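Local coordinates for EAL/GGDEF domain protein (Methylococcus capsulatus, PDB 3ICL) that contains a GGDEF domain, an alpha/beta fold in which helices pack on a central mixed beta-sheet, at residues G95-L106 with V118-A126. The protein carries 1 engineered substitution. Numbering follows the deposited sequence.
Sequences GALVAQKILDGL and VISVSIGIA
Ile123 points its CD1 against the sheet-facing side of helix 96-106, 4.0 Å from Leu103 CG and equally far from the carbonyl O of Ala99. With CG1 anti to its carbonyl carbon (chi1 -57°), the longer branch brings CD1 against Ala99 and Leu103, and the side chains of Leu103 and Ile123 run past each other in opposite directions. Ile125 sends its own CD1 to Ala99 CB (3.9 Å). Toward the C-terminal end of the helix, Val121 divides its methyls between two leucines: CG1 meets Leu103 CD2 at 3.9 Å, while CG2 lies 3.8 Å from Leu106 CD1, whose side chain crosses that of Val121 at about a right angle. Ile119 CD1 touches Leu106 CB (4.1 Å), and its CG1 lies against Leu106 O. Leu36 of the neighbouring strand 32-38 also touches Ile102, Leu106 and Val121, and Tyr157 of strand 156-159 touches Ile123 and Ile125.

Polar contact is confined to one end, where a water donates to Leu106 O (2.7 Å) and accepts from Ile119 N (3.0 Å).

Helix 96-106 and strand 121-126 run antiparallel (168°), their axes 9.9 Å apart at the closest. Aliphatic contacts thus seat the helix on one face of the GGDEF-domain sheet, and a single water links the backbones of Leu106 and Ile119, just before the strand.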
loop_
_atom_site.group_PDB
_atom_site.type_symbol
_atom_site.label_atom_id
_atom_site.label_comp_id
_atom_site.label_asym_id
_atom_site.label_seq_id
_atom_site.Cartn_x
_atom_site.Cartn_y
_atom_site.Cartn_z
ATOM N N GLY A 95 -0.901 9.105 8.267
ATOM C CA GLY A 95 -0.628 7.769 7.774
ATOM C C GLY A 95 0.678 7.123 8.195
ATOM O O GLY A 95 0.866 5.936 7.962
ATOM N N ALA A 96 1.585 7.875 8.815
ATOM C CA ALA A 96 2.868 7.306 9.218
ATOM C C ALA A 96 2.720 6.111 10.159
ATOM O O ALA A 96 3.453 5.124 10.041
ATOM C CB ALA A 96 3.742 8.380 9.866
ATOM N N LEU A 97 1.778 6.194 11.094
ATOM C CA LEU A 97 1.573 5.098 12.033
ATOM C C LEU A 97 0.971 3.884 11.331
ATOM O O LEU A 97 1.156 2.755 11.775
ATOM C CB LEU A 97 0.670 5.537 13.194
ATOM C CG LEU A 97 1.244 6.647 14.082
ATOM C CD1 LEU A 97 0.308 6.908 15.259
ATOM C CD2 LEU A 97 2.628 6.234 14.586
ATOM N N VAL A 98 0.256 4.113 10.232
ATOM C CA VAL A 98 -0.339 3.008 9.486
ATOM C C VAL A 98 0.771 2.341 8.676
ATOM O O VAL A 98 0.852 1.122 8.615
ATOM C CB VAL A 98 -1.475 3.494 8.547
ATOM C CG1 VAL A 98 -1.970 2.344 7.689
ATOM C CG2 VAL A 98 -2.624 4.043 9.368
ATOM N N ALA A 99 1.640 3.145 8.072
ATOM C CA ALA A 99 2.753 2.621 7.304
ATOM C C ALA A 99 3.664 1.774 8.211
ATOM O O ALA A 99 4.208 0.752 7.784
ATOM C CB ALA A 99 3.550 3.777 6.699
ATOM N N GLN A 100 3.839 2.207 9.456
ATOM C CA GLN A 100 4.681 1.471 10.393
ATOM C C GLN A 100 4.049 0.135 10.783
ATOM O O GLN A 100 4.747 -0.870 10.937
ATOM C CB GLN A 100 4.946 2.323 11.636
ATOM C CG GLN A 100 5.980 3.412 11.379
ATOM C CD GLN A 100 6.021 4.465 12.463
ATOM O OE1 GLN A 100 5.530 4.256 13.574
ATOM N NE2 GLN A 100 6.619 5.603 12.151
ATOM N N LYS A 101 2.728 0.121 10.919
ATOM C CA LYS A 101 2.018 -1.102 11.285
ATOM C C LYS A 101 2.054 -2.096 10.119
ATOM O O LYS A 101 2.099 -3.316 10.325
ATOM C CB LYS A 101 0.570 -0.773 11.667
ATOM C CG LYS A 101 -0.203 -1.943 12.249
ATOM C CD LYS A 101 -1.541 -1.495 12.820
ATOM C CE LYS A 101 -2.239 -2.634 13.547
ATOM N NZ LYS A 101 -3.501 -2.185 14.196
ATOM N N ILE A 102 2.007 -1.623 8.938
ATOM C CA ILE A 102 2.104 -2.484 7.765
ATOM C C ILE A 102 3.503 -3.077 7.724
ATOM O O ILE A 102 3.671 -4.283 7.533
ATOM C CB ILE A 102 1.862 -1.711 6.442
ATOM C CG1 ILE A 102 0.417 -1.201 6.358
ATOM C CG2 ILE A 102 2.078 -2.649 5.253
ATOM C CD1 ILE A 102 0.143 -0.235 5.259
ATOM N N LEU A 103 4.509 -2.244 7.839
ATOM C CA LEU A 103 5.876 -2.745 7.801
ATOM C C LEU A 103 6.100 -3.791 8.902
ATOM O O LEU A 103 6.825 -4.764 8.702
ATOM C CB LEU A 103 6.877 -1.579 7.920
ATOM C CG LEU A 103 6.943 -0.614 6.716
ATOM C CD1 LEU A 103 7.797 0.600 7.050
ATOM C CD2 LEU A 103 7.517 -1.321 5.515
ATOM N N ASP A 104 5.472 -3.600 10.061
ATOM C CA ASP A 104 5.625 -4.566 11.148
ATOM C C ASP A 104 4.987 -5.896 10.774
ATOM O O ASP A 104 5.539 -6.957 11.058
ATOM C CB ASP A 104 4.995 -4.048 12.448
ATOM C CG ASP A 104 5.768 -2.888 13.043
ATOM O OD1 ASP A 104 6.926 -2.673 12.621
ATOM O OD2 ASP A 104 5.226 -2.199 13.931
ATOM N N GLY A 105 3.828 -5.841 10.129
ATOM C CA GLY A 105 3.157 -7.067 9.737
ATOM C C GLY A 105 3.854 -7.776 8.588
ATOM O O GLY A 105 3.959 -9.002 8.588
ATOM N N LEU A 106 4.344 -7.010 7.613
ATOM C CA LEU A 106 5.017 -7.590 6.455
ATOM C C LEU A 106 6.465 -8.009 6.693
ATOM O O LEU A 106 7.076 -8.644 5.833
ATOM C CB LEU A 106 4.956 -6.628 5.263
ATOM C CG LEU A 106 3.551 -6.208 4.810
ATOM C CD1 LEU A 106 3.644 -5.363 3.539
ATOM C CD2 LEU A 106 2.697 -7.441 4.570
ATOM N N VAL A 118 10.838 -13.933 3.057
ATOM C CA VAL A 118 10.880 -12.621 3.676
ATOM C C VAL A 118 10.854 -11.598 2.546
ATOM O O VAL A 118 11.746 -11.571 1.703
ATOM C CB VAL A 118 12.159 -12.439 4.527
ATOM C CG1 VAL A 118 13.394 -12.758 3.696
ATOM C CG2 VAL A 118 12.230 -11.015 5.060
ATOM N N ILE A 119 9.813 -10.775 2.501
ATOM C CA ILE A 119 9.730 -9.772 1.448
ATOM C C ILE A 119 10.320 -8.466 1.931
ATOM O O ILE A 119 10.367 -8.205 3.139
ATOM C CB ILE A 119 8.270 -9.487 1.005
ATOM C CG1 ILE A 119 7.429 -9.064 2.212
ATOM C CG2 ILE A 119 7.686 -10.706 0.304
ATOM C CD1 ILE A 119 6.041 -8.604 1.861
ATOM N N SER A 120 10.786 -7.659 0.984
ATOM C CA SER A 120 11.329 -6.339 1.285
ATOM C C SER A 120 10.228 -5.393 0.784
ATOM O O SER A 120 9.659 -5.613 -0.286
ATOM C CB SER A 120 12.648 -6.120 0.536
ATOM O OG SER A 120 12.476 -6.321 -0.853
ATOM N N VAL A 121 9.925 -4.354 1.557
ATOM C CA VAL A 121 8.839 -3.431 1.217
ATOM C C VAL A 121 9.226 -1.951 1.222
ATOM O O VAL A 121 10.019 -1.514 2.053
ATOM C CB VAL A 121 7.661 -3.615 2.223
ATOM C CG1 VAL A 121 6.558 -2.613 1.949
ATOM C CG2 VAL A 121 7.121 -5.040 2.143
ATOM N N SER A 122 8.661 -1.189 0.289
ATOM C CA SER A 122 8.907 0.256 0.215
ATOM C C SER A 122 7.563 0.950 0.090
ATOM O O SER A 122 6.732 0.565 -0.731
ATOM C CB SER A 122 9.780 0.622 -0.986
ATOM O OG SER A 122 11.143 0.337 -0.739
ATOM N N ILE A 123 7.353 1.979 0.904
ATOM C CA ILE A 123 6.090 2.695 0.891
ATOM C C ILE A 123 6.223 4.196 0.648
ATOM O O ILE A 123 7.028 4.875 1.289
ATOM C CB ILE A 123 5.344 2.504 2.227
ATOM C CG1 ILE A 123 5.119 1.010 2.490
ATOM C CG2 ILE A 123 4.018 3.260 2.190
ATOM C CD1 ILE A 123 4.466 0.710 3.830
ATOM N N GLY A 124 5.417 4.703 -0.277
ATOM C CA GLY A 124 5.413 6.129 -0.560
ATOM C C GLY A 124 4.118 6.688 0.004
ATOM O O GLY A 124 3.072 6.045 -0.111
ATOM N N ILE A 125 4.147 7.822 0.506
ATOM C CA ILE A 125 2.928 8.338 1.121
ATOM C C ILE A 125 2.512 9.705 0.589
ATOM O O ILE A 125 3.341 10.605 0.419
ATOM C CB ILE A 125 3.044 8.464 2.671
ATOM C CG1 ILE A 125 3.183 7.088 3.333
ATOM C CG2 ILE A 125 1.792 9.129 3.223
ATOM C CD1 ILE A 125 3.562 7.137 4.795
ATOM N N ALA A 126 1.330 10.021 0.325
ATOM C CA ALA A 126 0.870 11.302 -0.202
ATOM C C ALA A 126 -0.322 11.745 0.633
ATOM O O ALA A 126 -1.283 10.998 0.799
ATOM C CB ALA A 126 0.469 11.164 -1.659
HETATM O O HOH W 1 8.295 -10.936 5.126
#